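Local structure of adhesion G-protein coupled receptor G6 (Danio rerio, 6V55) at residues M377-L389 against Q401-T413. The protein is an adhesion G-protein-coupled receptor whose large extracellular region binds calcium and which is linked to myelination. Sequence-based numbering, arbitrary orientation.
Sequences MYRVYVDGISLQL and QIYLALLVYKNTT. Unlike the reference sequence in segment 401-413: Ile402 (reference Thr). With NAG (2-acetamido-2-deoxy-beta-D-glucopyranose), chain J.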
# COMPACT_ATOMS: atom_id res chain seq x y z
N MET A 377 18.34 34.14 -0.83
CA MET A 377 17.82 33.80 0.50
C MET A 377 17.52 32.31 0.68
O MET A 377 16.65 31.95 1.48
CB MET A 377 16.59 34.64 0.89
CG MET A 377 16.73 36.19 0.84
SD MET A 377 18.23 36.96 1.49
CE MET A 377 18.41 36.27 3.14
N TYR A 378 18.19 31.44 -0.08
CA TYR A 378 18.13 30.00 0.11
C TYR A 378 19.24 29.55 1.06
O TYR A 378 20.35 30.07 1.01
CB TYR A 378 18.28 29.25 -1.22
CG TYR A 378 17.00 29.16 -1.99
CD1 TYR A 378 16.06 28.18 -1.71
CD2 TYR A 378 16.74 30.05 -3.01
CE1 TYR A 378 14.86 28.11 -2.43
CE2 TYR A 378 15.57 29.99 -3.74
CZ TYR A 378 14.64 29.02 -3.45
OH TYR A 378 13.48 28.99 -4.19
N ARG A 379 18.92 28.60 1.95
CA ARG A 379 19.95 28.07 2.85
C ARG A 379 20.55 26.80 2.26
O ARG A 379 20.38 25.69 2.76
CB ARG A 379 19.37 27.82 4.24
CG ARG A 379 18.77 29.05 4.85
CD ARG A 379 17.70 28.70 5.85
NE ARG A 379 16.67 27.85 5.26
CZ ARG A 379 15.80 27.14 5.97
NH1 ARG A 379 15.84 27.20 7.30
NH2 ARG A 379 14.89 26.38 5.36
N VAL A 380 21.30 27.00 1.17
CA VAL A 380 22.06 25.93 0.53
C VAL A 380 23.55 26.25 0.67
O VAL A 380 23.98 27.37 0.34
CB VAL A 380 21.67 25.76 -0.95
CG1 VAL A 380 22.38 24.55 -1.56
CG2 VAL A 380 20.16 25.64 -1.11
N TYR A 381 24.33 25.28 1.14
CA TYR A 381 25.74 25.49 1.44
C TYR A 381 26.54 24.34 0.83
O TYR A 381 25.98 23.29 0.53
CB TYR A 381 25.97 25.57 2.96
CG TYR A 381 25.09 26.58 3.72
CD1 TYR A 381 25.52 27.89 3.94
CD2 TYR A 381 23.83 26.20 4.25
CE1 TYR A 381 24.74 28.81 4.64
CE2 TYR A 381 23.04 27.13 4.96
CZ TYR A 381 23.51 28.42 5.15
OH TYR A 381 22.78 29.36 5.83
N VAL A 382 27.85 24.53 0.66
CA VAL A 382 28.72 23.46 0.17
C VAL A 382 29.31 22.70 1.35
O VAL A 382 29.90 23.29 2.26
CB VAL A 382 29.83 23.97 -0.77
CG1 VAL A 382 29.22 24.26 -2.07
CG2 VAL A 382 30.48 25.24 -0.30
N ASP A 383 29.14 21.37 1.32
CA ASP A 383 29.63 20.49 2.37
C ASP A 383 30.84 19.69 1.91
O ASP A 383 31.34 18.85 2.67
CB ASP A 383 28.50 19.54 2.82
CG ASP A 383 28.61 19.13 4.30
OD1 ASP A 383 29.54 19.60 4.99
OD2 ASP A 383 27.76 18.33 4.78
N GLY A 384 31.29 19.90 0.68
CA GLY A 384 32.44 19.18 0.15
C GLY A 384 32.63 19.43 -1.33
O GLY A 384 31.64 19.47 -2.07
N ILE A 385 33.88 19.59 -1.78
CA ILE A 385 34.19 19.88 -3.18
C ILE A 385 35.61 19.41 -3.45
O ILE A 385 36.48 19.53 -2.59
CB ILE A 385 33.97 21.39 -3.49
CG1 ILE A 385 34.27 21.75 -4.94
CG2 ILE A 385 34.71 22.29 -2.53
CD1 ILE A 385 33.62 23.02 -5.34
N SER A 386 35.82 18.80 -4.63
CA SER A 386 37.15 18.34 -5.01
C SER A 386 37.31 18.38 -6.53
O SER A 386 36.34 18.26 -7.28
CB SER A 386 37.41 16.93 -4.50
OG SER A 386 36.73 15.95 -5.27
N LEU A 387 38.56 18.53 -6.99
CA LEU A 387 38.87 18.67 -8.41
C LEU A 387 38.99 17.29 -9.04
O LEU A 387 39.72 16.44 -8.54
CB LEU A 387 40.17 19.45 -8.61
CG LEU A 387 40.79 19.52 -10.01
CD1 LEU A 387 39.91 20.27 -10.96
CD2 LEU A 387 42.11 20.20 -9.93
N GLN A 388 38.31 17.09 -10.16
CA GLN A 388 38.33 15.78 -10.81
C GLN A 388 39.21 15.70 -12.04
O GLN A 388 39.84 14.68 -12.26
CB GLN A 388 36.92 15.39 -11.23
CG GLN A 388 36.07 14.98 -10.10
CD GLN A 388 34.90 14.19 -10.59
OE1 GLN A 388 34.64 13.09 -10.11
NE2 GLN A 388 34.19 14.74 -11.59
N LEU A 389 39.25 16.75 -12.85
CA LEU A 389 39.85 16.72 -14.17
C LEU A 389 40.41 18.11 -14.40
O LEU A 389 39.73 19.09 -14.10
CB LEU A 389 38.79 16.37 -15.21
CG LEU A 389 38.87 15.98 -16.68
CD1 LEU A 389 39.05 17.19 -17.54
CD2 LEU A 389 39.92 15.03 -17.00
N GLN A 401 38.70 23.07 -15.67
CA GLN A 401 38.76 22.27 -14.45
C GLN A 401 37.36 21.72 -14.18
O GLN A 401 36.38 22.45 -14.34
CB GLN A 401 39.26 23.12 -13.27
CG GLN A 401 40.66 23.72 -13.47
CD GLN A 401 41.11 24.55 -12.28
OE1 GLN A 401 40.54 24.45 -11.19
NE2 GLN A 401 42.14 25.37 -12.47
N ILE A 402 37.27 20.45 -13.80
CA ILE A 402 35.99 19.82 -13.51
C ILE A 402 35.98 19.46 -12.04
O ILE A 402 36.87 18.74 -11.56
CB ILE A 402 35.72 18.59 -14.40
CG1 ILE A 402 35.77 19.00 -15.87
CG2 ILE A 402 34.36 18.03 -14.10
CD1 ILE A 402 35.36 17.93 -16.86
N TYR A 403 34.96 19.96 -11.32
CA TYR A 403 34.80 19.82 -9.88
C TYR A 403 33.55 19.01 -9.57
O TYR A 403 32.54 19.09 -10.29
CB TYR A 403 34.68 21.19 -9.20
CG TYR A 403 35.99 21.92 -9.09
CD1 TYR A 403 36.74 21.84 -7.92
CD2 TYR A 403 36.49 22.66 -10.15
CE1 TYR A 403 37.96 22.50 -7.80
CE2 TYR A 403 37.70 23.32 -10.04
CZ TYR A 403 38.43 23.24 -8.87
OH TYR A 403 39.64 23.88 -8.76
N LEU A 404 33.61 18.24 -8.49
CA LEU A 404 32.47 17.52 -7.96
C LEU A 404 32.12 18.10 -6.60
O LEU A 404 32.98 18.15 -5.71
CB LEU A 404 32.79 16.04 -7.84
CG LEU A 404 31.69 15.11 -7.37
CD1 LEU A 404 30.56 15.08 -8.38
CD2 LEU A 404 32.30 13.74 -7.20
N ALA A 405 30.86 18.53 -6.41
CA ALA A 405 30.48 19.29 -5.22
C ALA A 405 29.20 18.77 -4.60
O ALA A 405 28.24 18.42 -5.30
CB ALA A 405 30.29 20.77 -5.54
N LEU A 406 29.17 18.77 -3.26
CA LEU A 406 28.00 18.41 -2.45
C LEU A 406 27.35 19.68 -1.92
O LEU A 406 27.93 20.36 -1.06
CB LEU A 406 28.40 17.50 -1.29
CG LEU A 406 27.28 16.94 -0.40
CD1 LEU A 406 26.46 15.96 -1.19
CD2 LEU A 406 27.85 16.28 0.83
N LEU A 407 26.16 19.99 -2.40
CA LEU A 407 25.34 21.07 -1.86
C LEU A 407 24.35 20.47 -0.88
O LEU A 407 23.77 19.41 -1.16
CB LEU A 407 24.59 21.82 -2.95
CG LEU A 407 25.32 21.95 -4.30
CD1 LEU A 407 24.39 22.40 -5.41
CD2 LEU A 407 26.48 22.90 -4.17
N VAL A 408 24.14 21.13 0.26
CA VAL A 408 23.23 20.67 1.31
C VAL A 408 22.20 21.76 1.60
O VAL A 408 22.56 22.92 1.80
CB VAL A 408 24.00 20.23 2.59
CG1 VAL A 408 25.04 21.22 2.99
CG2 VAL A 408 23.07 20.00 3.76
N TYR A 409 20.92 21.38 1.56
CA TYR A 409 19.80 22.28 1.85
C TYR A 409 19.45 22.15 3.33
O TYR A 409 18.95 21.12 3.76
CB TYR A 409 18.61 21.89 0.96
CG TYR A 409 17.54 22.93 0.73
CD1 TYR A 409 17.56 24.17 1.35
CD2 TYR A 409 16.49 22.64 -0.15
CE1 TYR A 409 16.55 25.09 1.12
CE2 TYR A 409 15.47 23.55 -0.38
CZ TYR A 409 15.51 24.78 0.24
OH TYR A 409 14.49 25.69 -0.01
N LYS A 410 19.69 23.21 4.10
CA LYS A 410 19.49 23.18 5.54
C LYS A 410 18.02 23.43 5.86
O LYS A 410 17.53 24.54 5.63
CB LYS A 410 20.35 24.24 6.24
CG LYS A 410 21.72 23.80 6.66
CD LYS A 410 21.68 22.78 7.81
CE LYS A 410 23.08 22.09 7.96
NZ LYS A 410 23.19 20.96 8.96
N ASN A 411 17.33 22.39 6.34
CA ASN A 411 16.04 22.45 7.06
C ASN A 411 14.91 23.01 6.18
O ASN A 411 14.35 24.08 6.44
CB ASN A 411 16.17 23.23 8.37
CG ASN A 411 17.23 22.66 9.28
OD1 ASN A 411 18.38 22.42 8.87
ND2 ASN A 411 16.83 22.38 10.52
N THR A 412 14.57 22.24 5.15
CA THR A 412 13.41 22.56 4.32
C THR A 412 12.65 21.28 4.04
O THR A 412 13.26 20.25 3.79
CB THR A 412 13.85 23.27 3.02
OG1 THR A 412 14.33 24.58 3.33
CG2 THR A 412 12.69 23.43 2.01
N THR A 413 11.33 21.34 4.21
CA THR A 413 10.43 20.26 3.82
C THR A 413 10.48 20.01 2.31
O THR A 413 10.85 18.93 1.85
CB THR A 413 8.99 20.59 4.21
OG1 THR A 413 8.48 21.61 3.33
CG2 THR A 413 8.94 21.09 5.65
C1 NAG J . 30.10 27.88 3.46
C2 NAG J . 31.43 28.23 4.18
C3 NAG J . 31.66 27.30 5.39
C4 NAG J . 30.46 27.31 6.33
C5 NAG J . 29.20 26.90 5.56
C6 NAG J . 27.94 26.92 6.40
C7 NAG J . 33.44 29.17 3.10
C8 NAG J . 34.53 28.92 2.10
N2 NAG J . 32.56 28.17 3.26
O3 NAG J . 32.84 27.69 6.09
O4 NAG J . 30.66 26.42 7.42
O5 NAG J . 28.99 27.80 4.45
O6 NAG J . 28.16 27.49 7.68
O7 NAG J . 33.36 30.22 3.74
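Gln401 begins the contact by laying its CB against Leu387 CD1. Its OE1 also accepts a 2.7 Å hydrogen bond from Tyr403 OH. Ile402 faces Gln388 and Leu389 together, a classic beta bulge. Ile402 O takes Gln388 N at 2.6 Å and, weakly, Leu389 N, while the CD1 methyls of Ile402 and Leu389 meet. The Tyr403 ring carries Leu387 CD1 over one face, a CH-pi contact with the methyl 4.1 Å from the ring centroid. With Leu387 CG opposite its own backbone N (chi1 171°) and chi2 near 65°, CD1 comes over the ring. Leu404 pairs with Ser386 through two backbone bonds and lies along the amide end of Gln388. Ala405 CB meets Ile385 CD1, on the side covered by helix 361-374. Leu406 O receives Asp383 N in a nearly straight bond of 2.9 Å, where segment 377-389 turns a corner. Leu407 CD2 touches Val382 CG1 at 3.7 Å. Val408 is bonded both ways to Tyr381, whose ring lies beside the attached sugar. Tyr409 OH reaches the edge of the Tyr378 ring, 3.4 Å from Tyr378 CD1. Lys410 N binds Arg379 O, and Lys410 O sits 3.1 Å above the guanidinium plane of Arg379. Past the strand, Arg379 NH2 makes weak bonds to Asn411 O and Thr412 OG1. The strands are an antiparallel hairpin of the SEA domain, with 380-392 at the sheet edge and 399-410 also hydrogen-bonded to strand 342-353. Backbone bonds thus fix the pairing, apolar groups pack under helices 361-374 and 419-427, and the Arg379 side chain adds only weak bonds.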